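PDB 6TO1: minor fimbrium subunit Mfa5 from Porphyromonas gingivalis ATCC 33277, which serves as an accessory subunit of the minor fimbriae, pili that mediate biofilm formation and adhesion to host cells and to other oral bacteria. Local coordinates for residues Val124-Val129 against Glu168-Ala173; Gln154-Lys159 against Ala391-Ala396; Lys163-Glu168 against Thr188-Phe193; Gly355-Thr360 against Thr378-Asn383. All coordinates share one frame; numbering follows the deposited sequence.

Contact 1 of 4, residues Val124-Val129 against Glu168-Ala173; sequences VPVDVV and EGVRIA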
loop_
_atom_site.group_PDB
_atom_site.type_symbol
_atom_site.label_atom_id
_atom_site.label_comp_id
_atom_site.label_asym_id
_atom_site.label_seq_id
_atom_site.Cartn_x
_atom_site.Cartn_y
_atom_site.Cartn_z
ATOM N N VAL A 124 -8.682 -2.221 4.751
ATOM C CA VAL A 124 -9.024 -3.638 4.882
ATOM C C VAL A 124 -10.520 -3.738 5.180
ATOM O O VAL A 124 -10.961 -3.156 6.169
ATOM C CB VAL A 124 -8.179 -4.295 5.979
ATOM C CG1 VAL A 124 -8.614 -5.747 6.197
ATOM C CG2 VAL A 124 -6.691 -4.222 5.639
ATOM N N PRO A 125 -11.327 -4.438 4.379
ATOM C CA PRO A 125 -12.770 -4.509 4.686
ATOM C C PRO A 125 -13.047 -5.136 6.047
ATOM O O PRO A 125 -12.424 -6.124 6.452
ATOM C CB PRO A 125 -13.350 -5.359 3.547
ATOM C CG PRO A 125 -12.384 -5.082 2.384
ATOM C CD PRO A 125 -11.024 -5.042 3.063
ATOM N N VAL A 126 -13.979 -4.530 6.763
ATOM C CA VAL A 126 -14.290 -4.947 8.125
ATOM C C VAL A 126 -15.792 -4.830 8.302
ATOM O O VAL A 126 -16.394 -3.815 7.931
ATOM C CB VAL A 126 -13.540 -4.106 9.174
ATOM C CG1 VAL A 126 -13.676 -2.597 8.868
ATOM C CG2 VAL A 126 -14.019 -4.422 10.595
ATOM N N ASP A 127 -16.404 -5.887 8.818
ATOM C CA ASP A 127 -17.821 -5.898 9.130
ATOM C C ASP A 127 -17.975 -6.028 10.639
ATOM O O ASP A 127 -17.228 -6.773 11.281
ATOM C CB ASP A 127 -18.553 -7.054 8.432
ATOM C CG ASP A 127 -18.886 -6.750 6.983
ATOM O OD1 ASP A 127 -18.986 -5.559 6.617
ATOM O OD2 ASP A 127 -19.055 -7.722 6.209
ATOM N N VAL A 128 -18.939 -5.295 11.188
ATOM C CA VAL A 128 -19.180 -5.200 12.628
ATOM C C VAL A 128 -20.646 -5.483 12.881
ATOM O O VAL A 128 -21.509 -4.940 12.182
ATOM C CB VAL A 128 -18.826 -3.800 13.173
ATOM C CG1 VAL A 128 -19.111 -3.702 14.661
ATOM C CG2 VAL A 128 -17.389 -3.449 12.827
ATOM N N VAL A 129 -20.933 -6.315 13.877
ATOM C CA VAL A 129 -22.294 -6.483 14.364
ATOM C C VAL A 129 -22.335 -5.988 15.795
ATOM O O VAL A 129 -21.656 -6.540 16.672
ATOM C CB VAL A 129 -22.799 -7.939 14.316
ATOM C CG1 VAL A 129 -24.287 -7.937 14.750
ATOM C CG2 VAL A 129 -22.621 -8.546 12.952
ATOM N N GLU A 168 -15.226 4.110 3.462
ATOM C CA GLU A 168 -14.612 2.971 2.796
ATOM C C GLU A 168 -14.443 1.800 3.766
ATOM O O GLU A 168 -13.978 1.973 4.896
ATOM C CB GLU A 168 -13.247 3.374 2.229
ATOM C CG GLU A 168 -13.183 3.411 0.709
ATOM C CD GLU A 168 -11.842 3.914 0.190
ATOM O OE1 GLU A 168 -10.844 3.169 0.298
ATOM O OE2 GLU A 168 -11.790 5.054 -0.323
ATOM N N GLY A 169 -14.837 0.614 3.321
ATOM C CA GLY A 169 -14.426 -0.617 3.951
ATOM C C GLY A 169 -15.261 -1.107 5.114
ATOM O O GLY A 169 -15.186 -2.298 5.431
ATOM N N VAL A 170 -16.043 -0.245 5.758
ATOM C CA VAL A 170 -16.689 -0.556 7.032
ATOM C C VAL A 170 -18.184 -0.717 6.797
ATOM O O VAL A 170 -18.785 0.118 6.127
ATOM C CB VAL A 170 -16.447 0.553 8.072
ATOM C CG1 VAL A 170 -17.185 0.216 9.405
ATOM C CG2 VAL A 170 -14.973 0.775 8.297
ATOM N N ARG A 171 -18.791 -1.784 7.360
ATOM C CA ARG A 171 -20.239 -1.869 7.487
ATOM C C ARG A 171 -20.616 -2.259 8.919
ATOM O O ARG A 171 -19.853 -2.940 9.612
ATOM C CB ARG A 171 -20.876 -2.894 6.521
ATOM C CG ARG A 171 -20.636 -2.618 5.040
ATOM C CD ARG A 171 -21.349 -3.639 4.160
ATOM N NE ARG A 171 -21.014 -5.015 4.524
ATOM C CZ ARG A 171 -21.686 -6.074 4.083
ATOM N NH1 ARG A 171 -22.706 -5.911 3.255
ATOM N NH2 ARG A 171 -21.355 -7.289 4.472
ATOM N N ILE A 172 -21.801 -1.842 9.349
ATOM C CA ILE A 172 -22.291 -2.128 10.693
ATOM C C ILE A 172 -23.694 -2.703 10.588
ATOM O O ILE A 172 -24.544 -2.147 9.889
ATOM C CB ILE A 172 -22.303 -0.877 11.589
ATOM C CG1 ILE A 172 -20.915 -0.274 11.773
ATOM C CG2 ILE A 172 -22.823 -1.244 12.991
ATOM C CD1 ILE A 172 -20.923 1.047 12.546
ATOM N N ALA A 173 -23.936 -3.810 11.283
ATOM C CA ALA A 173 -25.256 -4.375 11.504
ATOM C C ALA A 173 -25.610 -4.232 12.986
ATOM O O ALA A 173 -24.742 -3.995 13.840
ATOM C CB ALA A 173 -25.309 -5.845 11.087
HETATM O O HOH W 1 -17.247 -4.142 4.975
#
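Arg171 reaches across to Asp127 on the neighbouring strand. Its CB already lies 3.3 Å from Asp127 OD1. CG and CD run past the same oxygen. The chain bends at chi3 (-53°), which brings NE round to bond Asp127 OD1 at 3.0 Å. At the tip, NH2 meets Asp127 OD2 at 2.9 Å, nearly straight (176°). The salt bridge is side-on, with one nitrogen to each oxygen. Both oxygens lie close to the guanidinium plane, yet the two flat groups are turned 39° apart. NE meets OD1 on the syn side but tilted out of the carboxylate plane; NH2 meets OD2 from above that plane. Asp127 OD2 has a second partner in Ser223. The two strands are parallel neighbours in the central sheet of the von Willebrand factor A domain. Helix 143-160 makes the crossover between them, a beta-alpha-beta unit. Val126 N bonds Gly169 O, Arg171 N bonds Val126 O, Val128 N bonds Arg171 O, and Ala173 N bonds Val128 O. On the other face Val126 and Val170 lie side by side, CG1 to CG2 3.7 Å. Val128 and Ile172 there touch Met160 of the crossover helix. A water lies 2.8 Å from both Asp127 OD1 and Gly169 O.

Contact 2 of 4, residues Gln154-Lys159 against Ala391-Ala396; sequences QRFVKK and ANLAAA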
loop_
_atom_site.group_PDB
_atom_site.type_symbol
_atom_site.label_atom_id
_atom_site.label_comp_id
_atom_site.label_asym_id
_atom_site.label_seq_id
_atom_site.Cartn_x
_atom_site.Cartn_y
_atom_site.Cartn_z
ATOM N N GLN A 154 -24.507 5.198 19.647
ATOM C CA GLN A 154 -24.502 6.165 18.554
ATOM C C GLN A 154 -23.106 6.708 18.316
ATOM O O GLN A 154 -22.676 6.855 17.167
ATOM C CB GLN A 154 -25.474 7.286 18.863
ATOM C CG GLN A 154 -26.897 6.823 18.842
ATOM C CD GLN A 154 -27.828 7.942 19.194
ATOM O OE1 GLN A 154 -28.307 8.658 18.316
ATOM N NE2 GLN A 154 -28.088 8.112 20.484
ATOM N N ARG A 155 -22.376 7.003 19.388
ATOM C CA ARG A 155 -21.015 7.486 19.240
ATOM C C ARG A 155 -20.144 6.470 18.516
ATOM O O ARG A 155 -19.319 6.852 17.678
ATOM C CB ARG A 155 -20.435 7.840 20.604
ATOM C CG ARG A 155 -19.044 8.455 20.487
ATOM C CD ARG A 155 -18.349 8.593 21.844
ATOM N NE ARG A 155 -16.899 8.736 21.682
ATOM C CZ ARG A 155 -16.244 9.892 21.757
ATOM N NH1 ARG A 155 -16.902 11.020 21.991
ATOM N NH2 ARG A 155 -14.926 9.920 21.591
ATOM N N PHE A 156 -20.306 5.177 18.834
ATOM C CA PHE A 156 -19.529 4.139 18.167
ATOM C C PHE A 156 -19.860 4.078 16.675
ATOM O O PHE A 156 -18.966 3.952 15.829
ATOM C CB PHE A 156 -19.801 2.761 18.805
ATOM C CG PHE A 156 -19.449 2.664 20.264
ATOM C CD1 PHE A 156 -18.496 3.497 20.829
ATOM C CD2 PHE A 156 -20.062 1.720 21.068
ATOM C CE1 PHE A 156 -18.175 3.389 22.171
ATOM C CE2 PHE A 156 -19.742 1.609 22.416
ATOM C CZ PHE A 156 -18.810 2.450 22.971
ATOM N N VAL A 157 -21.153 4.117 16.338
ATOM C CA VAL A 157 -21.548 4.098 14.930
ATOM C C VAL A 157 -20.868 5.236 14.178
ATOM O O VAL A 157 -20.264 5.034 13.121
ATOM C CB VAL A 157 -23.078 4.171 14.798
ATOM C CG1 VAL A 157 -23.473 4.502 13.381
ATOM C CG2 VAL A 157 -23.705 2.840 15.264
ATOM N N LYS A 158 -20.955 6.442 14.717
ATOM C CA LYS A 158 -20.397 7.602 14.029
ATOM C C LYS A 158 -18.882 7.557 13.948
ATOM O O LYS A 158 -18.309 8.031 12.968
ATOM C CB LYS A 158 -20.848 8.867 14.745
ATOM C CG LYS A 158 -22.348 9.076 14.683
ATOM C CD LYS A 158 -22.755 10.270 15.529
ATOM C CE LYS A 158 -24.259 10.453 15.572
ATOM N NZ LYS A 158 -24.647 11.441 16.625
ATOM N N LYS A 159 -18.221 7.000 14.962
ATOM C CA LYS A 159 -16.775 6.855 14.933
ATOM C C LYS A 159 -16.325 5.844 13.889
ATOM O O LYS A 159 -15.311 6.050 13.208
ATOM C CB LYS A 159 -16.299 6.461 16.336
ATOM C CG LYS A 159 -14.832 6.607 16.564
ATOM C CD LYS A 159 -14.484 6.142 17.965
ATOM C CE LYS A 159 -14.586 7.269 18.976
ATOM N NZ LYS A 159 -14.137 6.783 20.318
ATOM N N ALA A 391 -14.633 7.537 30.419
ATOM C CA ALA A 391 -13.333 7.559 29.769
ATOM C C ALA A 391 -13.134 6.354 28.851
ATOM O O ALA A 391 -12.531 6.479 27.779
ATOM C CB ALA A 391 -12.223 7.620 30.815
ATOM N N ASN A 392 -13.608 5.172 29.255
ATOM C CA ASN A 392 -13.449 4.015 28.382
ATOM C C ASN A 392 -14.319 4.165 27.139
ATOM O O ASN A 392 -13.879 3.857 26.025
ATOM C CB ASN A 392 -13.789 2.732 29.137
ATOM C CG ASN A 392 -12.752 2.373 30.177
ATOM O OD1 ASN A 392 -11.601 2.797 30.103
ATOM N ND2 ASN A 392 -13.154 1.583 31.149
ATOM N N LEU A 393 -15.552 4.639 27.317
ATOM C CA LEU A 393 -16.467 4.807 26.190
ATOM C C LEU A 393 -15.920 5.809 25.184
ATOM O O LEU A 393 -16.011 5.598 23.969
ATOM C CB LEU A 393 -17.836 5.257 26.692
ATOM C CG LEU A 393 -18.609 4.293 27.584
ATOM C CD1 LEU A 393 -19.836 4.915 28.209
ATOM C CD2 LEU A 393 -19.004 3.038 26.770
ATOM N N ALA A 394 -15.334 6.905 25.668
ATOM C CA ALA A 394 -14.862 7.937 24.755
ATOM C C ALA A 394 -13.709 7.439 23.896
ATOM O O ALA A 394 -13.575 7.853 22.737
ATOM C CB ALA A 394 -14.445 9.178 25.548
ATOM N N ALA A 395 -12.876 6.557 24.432
ATOM C CA ALA A 395 -11.691 6.098 23.735
ATOM C C ALA A 395 -11.937 4.919 22.799
ATOM O O ALA A 395 -11.057 4.597 21.998
ATOM C CB ALA A 395 -10.613 5.707 24.752
ATOM N N ALA A 396 -13.103 4.290 22.847
ATOM C CA ALA A 396 -13.249 2.990 22.207
ATOM C C ALA A 396 -13.479 3.084 20.699
ATOM O O ALA A 396 -14.160 3.982 20.201
ATOM C CB ALA A 396 -14.422 2.230 22.838
#
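The guanidinium of Arg155 has Ala394 over one face, with Ala394 CB 4.0 Å above its plane and offset toward the rim. The ring of Phe156 takes Leu393 O at its edge, in plane, 3.6 Å from CE1. Its CZ also touches Leu393 CD2 at 3.8 Å, and Ala396 CB packs against CE1. Arg155 NH2 makes a weak bond to Ala394 O, bent to 128°. Lys159 does the firmer polar work. Its CG is anti to the backbone N (chi1 -165°), which starts the chain toward helix 390-395. NZ lies 2.7 Å from Ala394 O and 2.8 Å from Ala396 O, bonding both. It approaches Ala394 O from above the carbonyl plane. Ala394 O therefore receives both cationic side chains, and a salt bridge from NZ to Asp398 adds a counter-charge. Ala394 O is in the last turn of helix 390-395 and Ala396 O just beyond it, where the helix dipole would probably favour a positive group. The helix segments run 25° from parallel, with axes 10.6 Å apart. Phe397 meets the Phe156 ring edge-to-face. Leu393 also touches Ser148 and Ser152 of helix 143-160. Ala396 rests on Phe386 of edge strand 385-387, while Val157 packs on helix 191-199.

Contact 3 of 4, residues Lys163-Glu168 against Thr188-Phe193; sequences KGMATE and TKDTAF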
loop_
_atom_site.group_PDB
_atom_site.type_symbol
_atom_site.label_atom_id
_atom_site.label_comp_id
_atom_site.label_asym_id
_atom_site.label_seq_id
_atom_site.Cartn_x
_atom_site.Cartn_y
_atom_site.Cartn_z
ATOM N N LYS A 163 -17.564 8.933 7.475
ATOM C CA LYS A 163 -18.040 9.526 6.232
ATOM C C LYS A 163 -19.415 8.998 5.852
ATOM O O LYS A 163 -19.826 9.095 4.688
ATOM C CB LYS A 163 -17.032 9.269 5.112
ATOM C CG LYS A 163 -15.653 9.851 5.378
ATOM C CD LYS A 163 -14.727 9.601 4.197
ATOM C CE LYS A 163 -13.422 10.375 4.327
ATOM N NZ LYS A 163 -12.581 10.241 3.096
ATOM N N GLY A 164 -20.132 8.426 6.814
ATOM C CA GLY A 164 -21.430 7.853 6.514
ATOM C C GLY A 164 -21.371 6.825 5.416
ATOM O O GLY A 164 -20.520 5.927 5.399
ATOM N N MET A 165 -22.284 6.952 4.466
ATOM C CA MET A 165 -22.395 5.983 3.391
ATOM C C MET A 165 -21.222 6.041 2.434
ATOM O O MET A 165 -21.072 5.148 1.602
ATOM C CB MET A 165 -23.707 6.218 2.644
ATOM C CG MET A 165 -24.908 6.024 3.560
ATOM S SD MET A 165 -26.435 6.862 3.079
ATOM C CE MET A 165 -27.355 5.624 2.291
ATOM N N ALA A 166 -20.356 7.022 2.584
ATOM C CA ALA A 166 -19.117 7.079 1.824
ATOM C C ALA A 166 -17.936 6.488 2.575
ATOM O O ALA A 166 -16.803 6.568 2.086
ATOM C CB ALA A 166 -18.806 8.531 1.444
ATOM N N THR A 167 -18.157 5.916 3.758
ATOM C CA THR A 167 -17.046 5.330 4.494
ATOM C C THR A 167 -16.527 4.114 3.749
ATOM O O THR A 167 -17.285 3.178 3.461
ATOM C CB THR A 167 -17.462 4.932 5.909
ATOM O OG1 THR A 167 -18.011 6.055 6.605
ATOM C CG2 THR A 167 -16.235 4.408 6.685
ATOM N N GLU A 168 -15.226 4.110 3.462
ATOM C CA GLU A 168 -14.612 2.971 2.796
ATOM C C GLU A 168 -14.443 1.800 3.766
ATOM O O GLU A 168 -13.978 1.973 4.896
ATOM C CB GLU A 168 -13.247 3.374 2.229
ATOM C CG GLU A 168 -13.183 3.411 0.709
ATOM C CD GLU A 168 -11.842 3.914 0.190
ATOM O OE1 GLU A 168 -10.844 3.169 0.298
ATOM O OE2 GLU A 168 -11.790 5.054 -0.323
ATOM N N THR A 188 -24.885 -2.186 6.989
ATOM C CA THR A 188 -25.166 -0.925 6.312
ATOM C C THR A 188 -24.102 0.102 6.661
ATOM O O THR A 188 -23.327 -0.070 7.606
ATOM C CB THR A 188 -26.575 -0.414 6.666
ATOM O OG1 THR A 188 -26.884 0.774 5.938
ATOM C CG2 THR A 188 -26.706 -0.076 8.134
ATOM N N LYS A 189 -24.048 1.161 5.852
ATOM C CA LYS A 189 -23.245 2.344 6.160
ATOM C C LYS A 189 -24.127 3.547 6.504
ATOM O O LYS A 189 -23.610 4.655 6.718
ATOM C CB LYS A 189 -22.310 2.699 5.002
ATOM C CG LYS A 189 -21.287 1.650 4.626
ATOM C CD LYS A 189 -20.598 1.980 3.294
ATOM C CE LYS A 189 -19.848 0.808 2.721
ATOM N NZ LYS A 189 -18.547 0.540 3.402
ATOM N N ASP A 190 -25.434 3.337 6.630
ATOM C CA ASP A 190 -26.409 4.397 6.882
ATOM C C ASP A 190 -26.444 4.744 8.368
ATOM O O ASP A 190 -27.250 4.210 9.139
ATOM C CB ASP A 190 -27.773 3.955 6.360
ATOM C CG ASP A 190 -28.830 5.049 6.427
ATOM O OD1 ASP A 190 -28.629 6.046 7.143
ATOM O OD2 ASP A 190 -29.888 4.875 5.794
ATOM N N THR A 191 -25.595 5.703 8.753
ATOM C CA THR A 191 -25.451 6.071 10.158
ATOM C C THR A 191 -26.750 6.614 10.735
ATOM O O THR A 191 -27.080 6.336 11.890
ATOM C CB THR A 191 -24.329 7.088 10.338
ATOM O OG1 THR A 191 -24.627 8.278 9.588
ATOM C CG2 THR A 191 -23.023 6.517 9.862
ATOM N N ALA A 192 -27.529 7.368 9.950
ATOM C CA ALA A 192 -28.767 7.919 10.502
ATOM C C ALA A 192 -29.785 6.821 10.804
ATOM O O ALA A 192 -30.514 6.894 11.798
ATOM C CB ALA A 192 -29.378 8.932 9.531
ATOM N N PHE A 193 -29.877 5.822 9.933
ATOM C CA PHE A 193 -30.743 4.683 10.171
ATOM C C PHE A 193 -30.303 3.927 11.424
ATOM O O PHE A 193 -31.117 3.608 12.288
ATOM C CB PHE A 193 -30.724 3.764 8.944
ATOM C CG PHE A 193 -31.651 2.595 9.046
ATOM C CD1 PHE A 193 -32.996 2.724 8.767
ATOM C CD2 PHE A 193 -31.174 1.360 9.464
ATOM C CE1 PHE A 193 -33.844 1.644 8.893
ATOM C CE2 PHE A 193 -32.010 0.286 9.594
ATOM C CZ PHE A 193 -33.349 0.413 9.297
#
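Lys189 NZ donates to Thr167 O at 2.9 Å, the hydrogen bond that joins the two segments. It arrives nearly along the C=O axis. The chain starts with CG beside the backbone N (chi1 -61°) and bends at chi4, which turns NZ to the carbonyl. NZ also bonds Val170 O. One ammonium thus holds the carbonyls of Thr167, in the loop, and Val170, in the strand. The remaining contacts across are van der Waals. Lys189 CB sits 3.7 Å from Met165 CA, and CD passes 3.5 Å from Thr167 O. Met165 CG rests on the backbone of Lys189 and Asp190. Thr191 CG2 touches Gly164 CA at 3.9 Å. The contact joins two connections of the von Willebrand factor A domain. One is the loop from helix 143-160 to strand 170-177, and the other leads from strand 181-186 into helix 191-199. Other bonds lie within each segment. Thr167 OG1 gives its hydrogen to Gly164 O at 2.8 Å and accepts from Lys163 N, while Thr167 N also donates to Gly164 O. Thr188 OG1 accepts from Asp190 N in an ST turn. Asp190 is the N-cap of helix 191-199; its OD1 takes Phe193 N at 3.1 Å, from above the carboxylate plane.

Contact 4 of 4, residues Gly355-Thr360 against Thr378-Asn383; sequences GYTIHT and TATDEN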
loop_
_atom_site.group_PDB
_atom_site.type_symbol
_atom_site.label_atom_id
_atom_site.label_comp_id
_atom_site.label_asym_id
_atom_site.label_seq_id
_atom_site.Cartn_x
_atom_site.Cartn_y
_atom_site.Cartn_z
ATOM N N GLY A 355 -13.624 -17.319 13.585
ATOM C CA GLY A 355 -12.704 -16.228 13.351
ATOM C C GLY A 355 -13.192 -14.838 13.698
ATOM O O GLY A 355 -12.565 -13.863 13.274
ATOM N N TYR A 356 -14.282 -14.695 14.436
ATOM C CA TYR A 356 -14.780 -13.370 14.752
ATOM C C TYR A 356 -14.116 -12.848 16.025
ATOM O O TYR A 356 -13.860 -13.607 16.960
ATOM C CB TYR A 356 -16.297 -13.373 14.938
ATOM C CG TYR A 356 -17.087 -14.041 13.825
ATOM C CD1 TYR A 356 -16.562 -14.167 12.539
ATOM C CD2 TYR A 356 -18.341 -14.560 14.065
ATOM C CE1 TYR A 356 -17.279 -14.776 11.521
ATOM C CE2 TYR A 356 -19.070 -15.166 13.052
ATOM C CZ TYR A 356 -18.516 -15.291 11.785
ATOM O OH TYR A 356 -19.206 -15.886 10.771
ATOM N N THR A 357 -13.858 -11.540 16.061
ATOM C CA THR A 357 -13.341 -10.862 17.242
ATOM C C THR A 357 -14.518 -10.386 18.083
ATOM O O THR A 357 -15.453 -9.780 17.557
ATOM C CB THR A 357 -12.463 -9.677 16.831
ATOM O OG1 THR A 357 -11.356 -10.169 16.079
ATOM C CG2 THR A 357 -11.948 -8.938 18.036
ATOM N N ILE A 358 -14.466 -10.655 19.381
ATOM C CA ILE A 358 -15.569 -10.323 20.271
ATOM C C ILE A 358 -15.110 -9.275 21.264
ATOM O O ILE A 358 -14.188 -9.524 22.049
ATOM C CB ILE A 358 -16.111 -11.546 21.040
ATOM C CG1 ILE A 358 -16.190 -12.738 20.113
ATOM C CG2 ILE A 358 -17.432 -11.179 21.692
ATOM C CD1 ILE A 358 -17.081 -12.569 18.941
ATOM N N HIS A 359 -15.822 -8.148 21.285
ATOM C CA HIS A 359 -15.654 -7.093 22.269
ATOM C C HIS A 359 -16.867 -7.063 23.190
ATOM O O HIS A 359 -18.007 -7.179 22.724
ATOM C CB HIS A 359 -15.546 -5.725 21.607
ATOM C CG HIS A 359 -14.626 -5.688 20.436
ATOM N ND1 HIS A 359 -13.360 -5.144 20.513
ATOM C CD2 HIS A 359 -14.783 -6.111 19.162
ATOM C CE1 HIS A 359 -12.776 -5.250 19.333
ATOM N NE2 HIS A 359 -13.622 -5.821 18.493
ATOM N N THR A 360 -16.640 -6.887 24.481
ATOM C CA THR A 360 -17.764 -6.763 25.395
ATOM C C THR A 360 -17.576 -5.503 26.222
ATOM O O THR A 360 -16.465 -5.134 26.592
ATOM C CB THR A 360 -17.922 -7.977 26.328
ATOM O OG1 THR A 360 -16.704 -8.160 27.056
ATOM C CG2 THR A 360 -18.229 -9.222 25.542
ATOM N N THR A 378 -16.602 -13.894 27.616
ATOM C CA THR A 378 -17.334 -13.807 26.371
ATOM C C THR A 378 -16.495 -13.106 25.305
ATOM O O THR A 378 -16.510 -13.502 24.131
ATOM C CB THR A 378 -18.647 -13.037 26.599
ATOM O OG1 THR A 378 -19.430 -13.657 27.622
ATOM C CG2 THR A 378 -19.461 -12.981 25.344
ATOM N N ALA A 379 -15.699 -12.115 25.719
ATOM C CA ALA A 379 -14.838 -11.393 24.799
ATOM C C ALA A 379 -13.681 -12.272 24.327
ATOM O O ALA A 379 -13.390 -13.329 24.893
ATOM C CB ALA A 379 -14.268 -10.145 25.466
ATOM N N THR A 380 -13.003 -11.800 23.280
ATOM C CA THR A 380 -11.869 -12.535 22.729
ATOM C C THR A 380 -10.808 -12.787 23.789
ATOM O O THR A 380 -10.214 -13.871 23.839
ATOM C CB THR A 380 -11.277 -11.758 21.559
ATOM O OG1 THR A 380 -12.112 -11.934 20.410
ATOM C CG2 THR A 380 -9.871 -12.255 21.191
ATOM N N ASP A 381 -10.556 -11.795 24.630
ATOM C CA ASP A 381 -9.700 -11.932 25.803
ATOM C C ASP A 381 -10.122 -10.837 26.773
ATOM O O ASP A 381 -10.968 -9.994 26.458
ATOM C CB ASP A 381 -8.213 -11.841 25.438
ATOM C CG ASP A 381 -7.891 -10.617 24.611
ATOM O OD1 ASP A 381 -8.363 -9.518 24.958
ATOM O OD2 ASP A 381 -7.140 -10.743 23.626
ATOM N N GLU A 382 -9.506 -10.833 27.956
ATOM C CA GLU A 382 -9.914 -9.874 28.974
ATOM C C GLU A 382 -9.700 -8.442 28.505
ATOM O O GLU A 382 -10.460 -7.541 28.884
ATOM C CB GLU A 382 -9.154 -10.114 30.287
ATOM C CG GLU A 382 -9.233 -8.935 31.236
ATOM C CD GLU A 382 -9.003 -9.327 32.689
ATOM O OE1 GLU A 382 -9.141 -8.451 33.567
ATOM O OE2 GLU A 382 -8.704 -10.514 32.943
ATOM N N ASN A 383 -8.682 -8.216 27.674
ATOM C CA ASN A 383 -8.408 -6.881 27.162
ATOM C C ASN A 383 -9.425 -6.418 26.124
ATOM O O ASN A 383 -9.415 -5.240 25.768
ATOM C CB ASN A 383 -7.008 -6.831 26.566
ATOM C CG ASN A 383 -5.925 -6.794 27.639
ATOM O OD1 ASN A 383 -6.210 -6.555 28.817
ATOM N ND2 ASN A 383 -4.684 -7.041 27.241
HETATM O O HOH W 2 -11.772 -13.947 18.849
#
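Strand residue Ile358 passes Ala379, the first residue beyond helix 369-378, with their CA atoms 4.7 Å apart, and both the N and the O of Ile358 bond to Thr380. Thr380 N donates to Ile358 O at 2.8 Å. In return, Ile358 N donates to Thr380 OG1 at 2.9 Å, almost perfectly straight (178°). Thr380 OG1 is beside its own backbone N (chi1 -77°), which lets one residue meet both polar atoms of Ile358. A water lies 2.6 Å from Thr380 OG1 and donates to Tyr356 O. Carbon atoms pack close around these bonds, several of them against oxygens. Ile358 CG2 lies 3.5 Å from Thr378 O, and Thr357 CG2 touches Thr380 OG1. Ala379 CB sits 3.5 Å from both Ile358 O and Thr360 OG1. The side chains of Thr360 and Thr378 cross at about a right angle, with their CG2 methyls 4.0 Å apart. Their hydroxyls are engaged elsewhere, Thr360 OG1 with Leu375 O and Thr378 OG1 with Ser374 O, both in helix 369-378. Thr360 also shares a backbone bond with His384, near the start of edge strand 385-387. The contact therefore ties strand 357-362 of the central sheet to the turn that leads to its next strand. Ile358 N is thus satisfied by a side-chain hydroxyl, where a neighbouring strand would offer a carbonyl.

Overall arrangement
All four contacts are built around one six-stranded mixed sheet, the core of the von Willebrand factor A fold. Contacts 1 and 4 involve different strands of it; their centres are 17 Å apart and they do not touch. Contacts 1 and 3 share Glu168 and are joined by Lys189 and by the strand-pairing bond Ile172 N to Thr188 O (2.9 Å). Contact 2 packs on contact 1 through Val157 CA and Ile172 CD1, 3.9 Å apart. Val157 CG1 also meets Thr191 CG2 of contact 3 at 4.1 Å. The magnesium ion, bound by Ser135, Ser137 and Thr207, is consistent with the metal ion-dependent adhesion site of such domains. Thr378 of contact 4 is about 14 Å from it by its side chain and takes no part in coordination.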